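Local coordinates for designed Anbu Protein (Synthetic construct, PDB 5LOY), which is a consensus-designed ancestral beta subunit related to the proteasome, probably an N-terminal nucleophile hydrolase, that builds a helical assembly, at residues R31-V45 with D192-R206. Numbering follows the deposited sequence.
Sequences RKMHVFEVPGERVIV and DLLVYERDSLRVGHR
Over one face of the Arg206 guanidinium lies Val35, whose CG2 comes to 3.5 Å from Arg206 NH1, while a water lies at its edge, weakly bonded to Arg206 NH1. Arg206 NH2 in turn sits at the edge of the Arg31 guanidinium, planes 82° apart, a meeting of like charges that Asp192 probably eases. One face of Arg31 takes the Asp192 carboxylate: Arg31 NH2 and Asp192 OD1 are 3.1 Å apart, yet no N-H points at the oxygen, a salt bridge of charges alone. Alongside Arg206, Met33 SD rests against Leu194 CB and its methyl reaches the Asp192 backbone. Such pairing of two sheets face to face is the core of the Ntn-hydrolase sandwich seen in proteasome subunits, and here strands 33-38 and 192-197 run 36° apart. Farther along, Val43 CG2 packs 3.8 Å from Tyr196 CE1; the Tyr196 hydroxyl, which accepts from Leu201 N, is hydrogen-bonded to Gln117. Glu37, extended with CG anti to the backbone N (chi1 -179°), accepts a nearly straight bond from Val203 N at OE2 (2.9 Å), from above its carboxylate plane. Shortening Glu37 to an alanine is likely to leave that amide without this acceptor. At the hairpin turn, Gly40 N donates to Leu201 O (2.8 Å).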
ATOM      1  N   ARG A  31     -14.867  13.020 -12.555  1.00 42.65           N
ATOM      2  CA  ARG A  31     -13.599  13.016 -13.299  1.00 46.15           C
ATOM      3  C   ARG A  31     -12.516  13.830 -12.540  1.00 42.80           C
ATOM      4  O   ARG A  31     -12.812  14.892 -12.026  1.00 41.52           O
ATOM      5  CB  ARG A  31     -13.873  13.625 -14.684  1.00 53.78           C
ATOM      6  CG  ARG A  31     -12.752  13.520 -15.709  1.00 64.17           C
ATOM      7  CD  ARG A  31     -13.036  14.351 -16.971  1.00 71.08           C
ATOM      8  NE  ARG A  31     -12.633  13.629 -18.188  1.00 75.95           N
ATOM      9  CZ  ARG A  31     -13.446  12.882 -18.941  1.00 74.91           C
ATOM     10  NH1 ARG A  31     -14.729  12.743 -18.646  1.00 73.82           N
ATOM     11  NH2 ARG A  31     -12.964  12.269 -20.009  1.00 78.05           N
ATOM     12  N   LYS A  32     -11.279  13.341 -12.500  1.00 39.89           N
ATOM     13  CA  LYS A  32     -10.212  14.010 -11.768  1.00 39.47           C
ATOM     14  C   LYS A  32      -9.052  14.518 -12.616  1.00 37.94           C
ATOM     15  O   LYS A  32      -8.051  14.985 -12.082  1.00 36.76           O
ATOM     16  CB  LYS A  32      -9.677  13.059 -10.712  1.00 42.46           C
ATOM     17  CG  LYS A  32     -10.747  12.625  -9.712  1.00 47.61           C
ATOM     18  CD  LYS A  32     -10.210  11.518  -8.831  1.00 52.26           C
ATOM     19  CE  LYS A  32     -11.303  10.772  -8.067  1.00 56.63           C
ATOM     20  NZ  LYS A  32     -11.999  11.677  -7.117  1.00 58.24           N
ATOM     21  N   MET A  33      -9.198  14.444 -13.936  1.00 38.64           N
ATOM     22  CA  MET A  33      -8.191  14.871 -14.893  1.00 38.55           C
ATOM     23  C   MET A  33      -8.735  16.062 -15.656  1.00 39.54           C
ATOM     24  O   MET A  33      -9.865  16.010 -16.176  1.00 40.87           O
ATOM     25  CB  MET A  33      -7.865  13.736 -15.860  1.00 39.71           C
ATOM     26  CG  MET A  33      -6.811  14.070 -16.913  1.00 42.41           C
ATOM     27  SD  MET A  33      -6.402  12.709 -18.025  1.00 46.06           S
ATOM     28  CE  MET A  33      -5.544  11.617 -16.896  1.00 40.41           C
ATOM     29  N   HIS A  34      -7.930  17.132 -15.707  1.00 38.26           N
ATOM     30  CA  HIS A  34      -8.280  18.379 -16.395  1.00 40.60           C
ATOM     31  C   HIS A  34      -7.112  18.791 -17.303  1.00 41.06           C
ATOM     32  O   HIS A  34      -5.960  18.831 -16.875  1.00 39.59           O
ATOM     33  CB  HIS A  34      -8.570  19.502 -15.393  1.00 41.47           C
ATOM     34  CG  HIS A  34      -9.551  19.123 -14.334  1.00 44.24           C
ATOM     35  ND1 HIS A  34     -10.889  19.456 -14.399  1.00 47.06           N
ATOM     36  CD2 HIS A  34      -9.396  18.411 -13.190  1.00 45.13           C
ATOM     37  CE1 HIS A  34     -11.513  18.980 -13.335  1.00 46.40           C
ATOM     38  NE2 HIS A  34     -10.631  18.337 -12.588  1.00 46.54           N
ATOM     39  N   VAL A  35      -7.434  19.126 -18.545  1.00 42.15           N
ATOM     40  CA  VAL A  35      -6.448  19.398 -19.561  1.00 43.07           C
ATOM     41  C   VAL A  35      -6.581  20.828 -20.100  1.00 44.66           C
ATOM     42  O   VAL A  35      -7.663  21.284 -20.445  1.00 42.12           O
ATOM     43  CB  VAL A  35      -6.591  18.394 -20.713  1.00 44.43           C
ATOM     44  CG1 VAL A  35      -5.583  18.696 -21.811  1.00 45.77           C
ATOM     45  CG2 VAL A  35      -6.403  16.981 -20.190  1.00 42.63           C
ATOM     46  N   PHE A  36      -5.452  21.528 -20.139  1.00 46.25           N
ATOM     47  CA  PHE A  36      -5.365  22.864 -20.714  1.00 48.84           C
ATOM     48  C   PHE A  36      -4.383  22.759 -21.876  1.00 47.66           C
ATOM     49  O   PHE A  36      -3.220  22.455 -21.680  1.00 44.42           O
ATOM     50  CB  PHE A  36      -4.912  23.851 -19.634  1.00 50.69           C
ATOM     51  CG  PHE A  36      -5.748  23.783 -18.391  1.00 51.27           C
ATOM     52  CD1 PHE A  36      -5.495  22.827 -17.431  1.00 50.21           C
ATOM     53  CD2 PHE A  36      -6.842  24.638 -18.213  1.00 54.66           C
ATOM     54  CE1 PHE A  36      -6.295  22.735 -16.295  1.00 51.15           C
ATOM     55  CE2 PHE A  36      -7.655  24.559 -17.079  1.00 54.36           C
ATOM     56  CZ  PHE A  36      -7.372  23.601 -16.117  1.00 53.64           C
ATOM     57  N   GLU A  37      -4.882  22.968 -23.085  1.00 49.64           N
ATOM     58  CA  GLU A  37      -4.123  22.720 -24.291  1.00 52.06           C
ATOM     59  C   GLU A  37      -4.195  23.954 -25.205  1.00 53.94           C
ATOM     60  O   GLU A  37      -5.281  24.488 -25.443  1.00 54.16           O
ATOM     61  CB  GLU A  37      -4.675  21.479 -25.010  1.00 54.37           C
ATOM     62  CG  GLU A  37      -3.920  21.104 -26.296  1.00 60.35           C
ATOM     63  CD  GLU A  37      -4.570  19.985 -27.129  1.00 64.31           C
ATOM     64  OE1 GLU A  37      -5.801  19.781 -27.025  1.00 69.58           O
ATOM     65  OE2 GLU A  37      -3.854  19.297 -27.903  1.00 65.37           O
ATOM     66  N   VAL A  38      -3.039  24.420 -25.690  1.00 54.37           N
ATOM     67  CA  VAL A  38      -2.975  25.279 -26.882  1.00 56.12           C
ATOM     68  C   VAL A  38      -2.163  24.506 -27.910  1.00 56.49           C
ATOM     69  O   VAL A  38      -0.947  24.431 -27.810  1.00 54.42           O
ATOM     70  CB  VAL A  38      -2.322  26.643 -26.615  1.00 57.55           C
ATOM     71  CG1 VAL A  38      -2.260  27.469 -27.899  1.00 59.63           C
ATOM     72  CG2 VAL A  38      -3.097  27.390 -25.546  1.00 57.28           C
ATOM     73  N   PRO A  39      -2.842  23.896 -28.891  1.00 59.03           N
ATOM     74  CA  PRO A  39      -2.135  22.927 -29.744  1.00 59.25           C
ATOM     75  C   PRO A  39      -0.988  23.595 -30.488  1.00 61.30           C
ATOM     76  O   PRO A  39      -1.177  24.669 -31.053  1.00 61.48           O
ATOM     77  CB  PRO A  39      -3.220  22.439 -30.712  1.00 60.88           C
ATOM     78  CG  PRO A  39      -4.524  22.828 -30.082  1.00 60.98           C
ATOM     79  CD  PRO A  39      -4.239  24.095 -29.327  1.00 60.86           C
ATOM     80  N   GLY A  40       0.189  22.974 -30.442  1.00 61.33           N
ATOM     81  CA  GLY A  40       1.399  23.551 -31.008  1.00 62.70           C
ATOM     82  C   GLY A  40       2.149  24.569 -30.145  1.00 63.36           C
ATOM     83  O   GLY A  40       3.195  25.048 -30.572  1.00 65.16           O
ATOM     84  N   GLU A  41       1.640  24.930 -28.961  1.00 62.10           N
ATOM     85  CA  GLU A  41       2.384  25.805 -28.037  1.00 63.58           C
ATOM     86  C   GLU A  41       2.503  25.195 -26.615  1.00 58.83           C
ATOM     87  O   GLU A  41       3.576  25.305 -26.020  1.00 60.72           O
ATOM     88  CB  GLU A  41       1.892  27.283 -28.043  1.00 68.12           C
ATOM     89  CG  GLU A  41       1.213  27.796 -26.735  1.00 72.77           C
ATOM     90  CD  GLU A  41       2.104  28.538 -25.660  1.00 75.56           C
ATOM     91  OE1 GLU A  41       3.275  28.174 -25.315  1.00 72.30           O
ATOM     92  OE2 GLU A  41       1.573  29.521 -25.081  1.00 79.55           O
ATOM     93  N   ARG A  42       1.462  24.549 -26.076  1.00 54.30           N
ATOM     94  CA  ARG A  42       1.576  23.882 -24.760  1.00 51.43           C
ATOM     95  C   ARG A  42       0.471  22.879 -24.450  1.00 48.23           C
ATOM     96  O   ARG A  42      -0.632  22.983 -24.943  1.00 48.78           O
ATOM     97  CB  ARG A  42       1.558  24.909 -23.623  1.00 51.96           C
ATOM     98  CG  ARG A  42       0.220  25.635 -23.476  1.00 53.63           C
ATOM     99  CD  ARG A  42       0.200  26.641 -22.341  1.00 53.60           C
ATOM    100  NE  ARG A  42       1.258  27.624 -22.507  1.00 56.64           N
ATOM    101  CZ  ARG A  42       1.771  28.394 -21.551  1.00 58.08           C
ATOM    102  NH1 ARG A  42       1.334  28.334 -20.300  1.00 59.36           N
ATOM    103  NH2 ARG A  42       2.747  29.227 -21.850  1.00 57.57           N
ATOM    104  N   VAL A  43       0.793  21.941 -23.579  1.00 45.43           N
ATOM    105  CA  VAL A  43      -0.168  21.039 -22.983  1.00 43.93           C
ATOM    106  C   VAL A  43       0.092  20.978 -21.486  1.00 41.81           C
ATOM    107  O   VAL A  43       1.209  20.704 -21.067  1.00 40.05           O
ATOM    108  CB  VAL A  43      -0.020  19.611 -23.529  1.00 43.88           C
ATOM    109  CG1 VAL A  43      -1.000  18.671 -22.855  1.00 42.30           C
ATOM    110  CG2 VAL A  43      -0.233  19.587 -25.021  1.00 46.58           C
ATOM    111  N   ILE A  44      -0.943  21.226 -20.686  1.00 41.92           N
ATOM    112  CA  ILE A  44      -0.848  21.137 -19.224  1.00 41.38           C
ATOM    113  C   ILE A  44      -1.952  20.253 -18.674  1.00 39.37           C
ATOM    114  O   ILE A  44      -3.110  20.431 -19.031  1.00 41.44           O
ATOM    115  CB  ILE A  44      -0.963  22.528 -18.610  1.00 42.73           C
ATOM    116  CG1 ILE A  44       0.276  23.332 -18.984  1.00 44.96           C
ATOM    117  CG2 ILE A  44      -1.084  22.436 -17.097  1.00 41.76           C
ATOM    118  CD1 ILE A  44       0.155  24.783 -18.623  1.00 47.74           C
ATOM    119  N   VAL A  45      -1.598  19.310 -17.811  1.00 37.99           N
ATOM    120  CA  VAL A  45      -2.559  18.370 -17.260  1.00 37.68           C
ATOM    121  C   VAL A  45      -2.555  18.454 -15.752  1.00 36.17           C
ATOM    122  O   VAL A  45      -1.490  18.424 -15.145  1.00 35.41           O
ATOM    123  CB  VAL A  45      -2.200  16.925 -17.615  1.00 37.87           C
ATOM    124  CG1 VAL A  45      -3.273  15.979 -17.098  1.00 37.56           C
ATOM    125  CG2 VAL A  45      -2.029  16.770 -19.109  1.00 39.38           C
ATOM    126  N   ASP A 192      -9.365   7.634 -16.317  1.00 40.36           N
ATOM    127  CA  ASP A 192      -8.893   8.461 -17.413  1.00 42.44           C
ATOM    128  C   ASP A 192      -7.396   8.188 -17.585  1.00 39.08           C
ATOM    129  O   ASP A 192      -6.665   8.013 -16.601  1.00 37.69           O
ATOM    130  CB  ASP A 192      -9.187   9.943 -17.142  1.00 46.55           C
ATOM    131  CG  ASP A 192     -10.690  10.268 -17.220  1.00 54.75           C
ATOM    132  OD1 ASP A 192     -11.219  10.377 -18.354  1.00 63.64           O
ATOM    133  OD2 ASP A 192     -11.363  10.370 -16.152  1.00 60.52           O
ATOM    134  N   LEU A 193      -6.975   8.089 -18.840  1.00 37.84           N
ATOM    135  CA  LEU A 193      -5.598   7.830 -19.191  1.00 36.83           C
ATOM    136  C   LEU A 193      -5.144   8.796 -20.287  1.00 38.39           C
ATOM    137  O   LEU A 193      -5.830   8.943 -21.311  1.00 38.62           O
ATOM    138  CB  LEU A 193      -5.458   6.405 -19.702  1.00 37.41           C
ATOM    139  CG  LEU A 193      -4.056   6.046 -20.230  1.00 38.06           C
ATOM    140  CD1 LEU A 193      -3.048   5.988 -19.081  1.00 36.51           C
ATOM    141  CD2 LEU A 193      -4.078   4.720 -20.983  1.00 39.69           C
ATOM    142  N   LEU A 194      -3.991   9.445 -20.080  1.00 37.90           N
ATOM    143  CA  LEU A 194      -3.434  10.363 -21.077  1.00 38.69           C
ATOM    144  C   LEU A 194      -1.953  10.109 -21.251  1.00 37.52           C
ATOM    145  O   LEU A 194      -1.213  10.040 -20.277  1.00 36.92           O
ATOM    146  CB  LEU A 194      -3.691  11.796 -20.647  1.00 38.55           C
ATOM    147  CG  LEU A 194      -3.423  12.884 -21.678  1.00 41.16           C
ATOM    148  CD1 LEU A 194      -4.229  14.132 -21.319  1.00 41.98           C
ATOM    149  CD2 LEU A 194      -1.948  13.230 -21.802  1.00 40.70           C
ATOM    150  N   VAL A 195      -1.539   9.956 -22.498  1.00 39.14           N
ATOM    151  CA  VAL A 195      -0.147   9.679 -22.845  1.00 39.71           C
ATOM    152  C   VAL A 195       0.354  10.770 -23.769  1.00 40.00           C
ATOM    153  O   VAL A 195      -0.217  10.988 -24.828  1.00 40.52           O
ATOM    154  CB  VAL A 195       0.002   8.316 -23.570  1.00 40.81           C
ATOM    155  CG1 VAL A 195       1.443   8.116 -24.054  1.00 42.42           C
ATOM    156  CG2 VAL A 195      -0.396   7.182 -22.653  1.00 39.33           C
ATOM    157  N   TYR A 196       1.420  11.460 -23.352  1.00 41.39           N
ATOM    158  CA  TYR A 196       1.917  12.674 -24.036  1.00 42.41           C
ATOM    159  C   TYR A 196       3.316  12.426 -24.576  1.00 44.07           C
ATOM    160  O   TYR A 196       4.207  12.069 -23.806  1.00 43.19           O
ATOM    161  CB  TYR A 196       1.932  13.889 -23.059  1.00 41.28           C
ATOM    162  CG  TYR A 196       2.605  15.104 -23.668  1.00 42.97           C
ATOM    163  CD1 TYR A 196       1.932  15.899 -24.592  1.00 44.71           C
ATOM    164  CD2 TYR A 196       3.917  15.412 -23.386  1.00 42.34           C
ATOM    165  CE1 TYR A 196       2.547  16.970 -25.187  1.00 45.78           C
ATOM    166  CE2 TYR A 196       4.553  16.488 -23.989  1.00 44.07           C
ATOM    167  CZ  TYR A 196       3.865  17.261 -24.892  1.00 46.12           C
ATOM    168  OH  TYR A 196       4.470  18.335 -25.517  1.00 48.04           O
ATOM    169  N   GLU A 197       3.515  12.621 -25.877  1.00 47.13           N
ATOM    170  CA  GLU A 197       4.841  12.484 -26.486  1.00 51.98           C
ATOM    171  C   GLU A 197       5.676  13.771 -26.421  1.00 50.26           C
ATOM    172  O   GLU A 197       5.235  14.836 -26.852  1.00 50.85           O
ATOM    173  CB  GLU A 197       4.732  12.104 -27.966  1.00 60.16           C
ATOM    174  CG  GLU A 197       4.328  10.665 -28.268  1.00 64.76           C
ATOM    175  CD  GLU A 197       4.294  10.364 -29.777  1.00 73.87           C
ATOM    176  OE1 GLU A 197       4.759  11.187 -30.609  1.00 75.34           O
ATOM    177  OE2 GLU A 197       3.777   9.292 -30.144  1.00 83.08           O
ATOM    178  N   ARG A 198       6.897  13.643 -25.922  1.00 47.79           N
ATOM    179  CA  ARG A 198       7.837  14.751 -25.853  1.00 50.91           C
ATOM    180  C   ARG A 198       7.891  15.568 -27.151  1.00 51.63           C
ATOM    181  O   ARG A 198       8.038  15.009 -28.226  1.00 50.74           O
ATOM    182  CB  ARG A 198       9.240  14.207 -25.535  1.00 54.96           C
ATOM    183  CG  ARG A 198      10.277  15.267 -25.187  1.00 59.57           C
ATOM    184  CD  ARG A 198      11.689  14.739 -25.361  1.00 64.48           C
ATOM    185  NE  ARG A 198      12.451  14.856 -24.119  1.00 69.25           N
ATOM    186  CZ  ARG A 198      13.069  15.960 -23.680  1.00 76.91           C
ATOM    187  NH1 ARG A 198      13.728  15.910 -22.523  1.00 78.67           N
ATOM    188  NH2 ARG A 198      13.039  17.117 -24.364  1.00 81.66           N
ATOM    189  N   ASP A 199       7.784  16.886 -27.014  1.00 51.82           N
ATOM    190  CA  ASP A 199       7.831  17.842 -28.133  1.00 55.68           C
ATOM    191  C   ASP A 199       6.671  17.797 -29.126  1.00 55.17           C
ATOM    192  O   ASP A 199       6.734  18.476 -30.132  1.00 55.97           O
ATOM    193  CB  ASP A 199       9.146  17.747 -28.944  1.00 59.43           C
ATOM    194  CG  ASP A 199      10.404  17.933 -28.094  1.00 61.20           C
ATOM    195  OD1 ASP A 199      10.352  18.318 -26.903  1.00 58.05           O
ATOM    196  OD2 ASP A 199      11.487  17.686 -28.661  1.00 67.02           O
ATOM    197  N   SER A 200       5.612  17.035 -28.865  1.00 53.77           N
ATOM    198  CA  SER A 200       4.437  17.074 -29.748  1.00 54.51           C
ATOM    199  C   SER A 200       3.647  18.372 -29.556  1.00 53.53           C
ATOM    200  O   SER A 200       3.139  18.912 -30.509  1.00 53.47           O
ATOM    201  CB  SER A 200       3.534  15.859 -29.508  1.00 53.48           C
ATOM    202  OG  SER A 200       3.109  15.798 -28.152  1.00 52.29           O
ATOM    203  N   LEU A 201       3.548  18.841 -28.312  1.00 52.24           N
ATOM    204  CA  LEU A 201       2.785  20.038 -27.952  1.00 53.17           C
ATOM    205  C   LEU A 201       1.311  19.897 -28.335  1.00 54.17           C
ATOM    206  O   LEU A 201       0.646  20.847 -28.743  1.00 55.94           O
ATOM    207  CB  LEU A 201       3.423  21.282 -28.567  1.00 55.87           C
ATOM    208  CG  LEU A 201       4.889  21.520 -28.167  1.00 55.44           C
ATOM    209  CD1 LEU A 201       5.452  22.724 -28.909  1.00 57.84           C
ATOM    210  CD2 LEU A 201       5.044  21.724 -26.666  1.00 52.62           C
ATOM    211  N   ARG A 202       0.819  18.681 -28.158  1.00 54.89           N
ATOM    212  CA  ARG A 202      -0.492  18.256 -28.608  1.00 59.06           C
ATOM    213  C   ARG A 202      -0.917  17.072 -27.715  1.00 54.30           C
ATOM    214  O   ARG A 202      -0.087  16.276 -27.320  1.00 51.56           O
ATOM    215  CB  ARG A 202      -0.349  17.815 -30.067  1.00 65.69           C
ATOM    216  CG  ARG A 202      -1.519  18.098 -30.975  1.00 73.22           C
ATOM    217  CD  ARG A 202      -1.104  17.891 -32.434  1.00 80.34           C
ATOM    218  NE  ARG A 202      -0.343  19.031 -32.975  1.00 87.20           N
ATOM    219  CZ  ARG A 202      -0.882  20.166 -33.446  1.00 91.67           C
ATOM    220  NH1 ARG A 202      -2.205  20.347 -33.457  1.00 94.14           N
ATOM    221  NH2 ARG A 202      -0.097  21.142 -33.904  1.00 92.85           N
ATOM    222  N   VAL A 203      -2.194  16.956 -27.378  1.00 54.97           N
ATOM    223  CA  VAL A 203      -2.667  15.764 -26.671  1.00 54.74           C
ATOM    224  C   VAL A 203      -2.775  14.616 -27.675  1.00 58.18           C
ATOM    225  O   VAL A 203      -3.670  14.611 -28.524  1.00 56.34           O
ATOM    226  CB  VAL A 203      -4.035  15.973 -26.017  1.00 54.40           C
ATOM    227  CG1 VAL A 203      -4.507  14.684 -25.367  1.00 55.05           C
ATOM    228  CG2 VAL A 203      -3.959  17.063 -24.974  1.00 53.50           C
ATOM    229  N   GLY A 204      -1.851  13.657 -27.595  1.00 61.31           N
ATOM    230  CA  GLY A 204      -1.772  12.590 -28.609  1.00 62.80           C
ATOM    231  C   GLY A 204      -2.792  11.501 -28.348  1.00 62.04           C
ATOM    232  O   GLY A 204      -3.661  11.254 -29.167  1.00 65.53           O
ATOM    233  N   HIS A 205      -2.697  10.879 -27.181  1.00 58.93           N
ATOM    234  CA  HIS A 205      -3.621   9.825 -26.801  1.00 57.14           C
ATOM    235  C   HIS A 205      -4.275  10.128 -25.459  1.00 52.34           C
ATOM    236  O   HIS A 205      -3.607  10.422 -24.461  1.00 48.76           O
ATOM    237  CB  HIS A 205      -2.964   8.438 -26.750  1.00 61.04           C
ATOM    238  CG  HIS A 205      -2.298   8.021 -28.033  1.00 70.08           C
ATOM    239  ND1 HIS A 205      -0.956   7.688 -28.143  1.00 73.38           N
ATOM    240  CD2 HIS A 205      -2.828   7.847 -29.266  1.00 72.89           C
ATOM    241  CE1 HIS A 205      -0.696   7.350 -29.398  1.00 74.89           C
ATOM    242  NE2 HIS A 205      -1.815   7.433 -30.095  1.00 73.41           N
ATOM    243  N   ARG A 206      -5.599  10.069 -25.448  1.00 49.66           N
ATOM    244  CA  ARG A 206      -6.366  10.300 -24.242  1.00 47.66           C
ATOM    245  C   ARG A 206      -7.667   9.528 -24.350  1.00 48.01           C
ATOM    246  O   ARG A 206      -8.392   9.667 -25.334  1.00 47.21           O
ATOM    247  CB  ARG A 206      -6.605  11.791 -24.064  1.00 48.63           C
ATOM    248  CG  ARG A 206      -7.962  12.226 -23.544  1.00 50.85           C
ATOM    249  CD  ARG A 206      -7.967  12.655 -22.107  1.00 49.59           C
ATOM    250  NE  ARG A 206      -8.541  13.999 -21.991  1.00 52.84           N
ATOM    251  CZ  ARG A 206      -9.180  14.473 -20.919  1.00 54.63           C
ATOM    252  NH1 ARG A 206      -9.635  15.727 -20.937  1.00 55.07           N
ATOM    253  NH2 ARG A 206      -9.358  13.718 -19.825  1.00 56.03           N
TER
HETATM  254  O   HOH W   1     -10.725  10.885 -13.525  1.00 34.22           O
HETATM  255  O   HOH W   2     -10.555  18.405 -19.555  1.00 19.57           O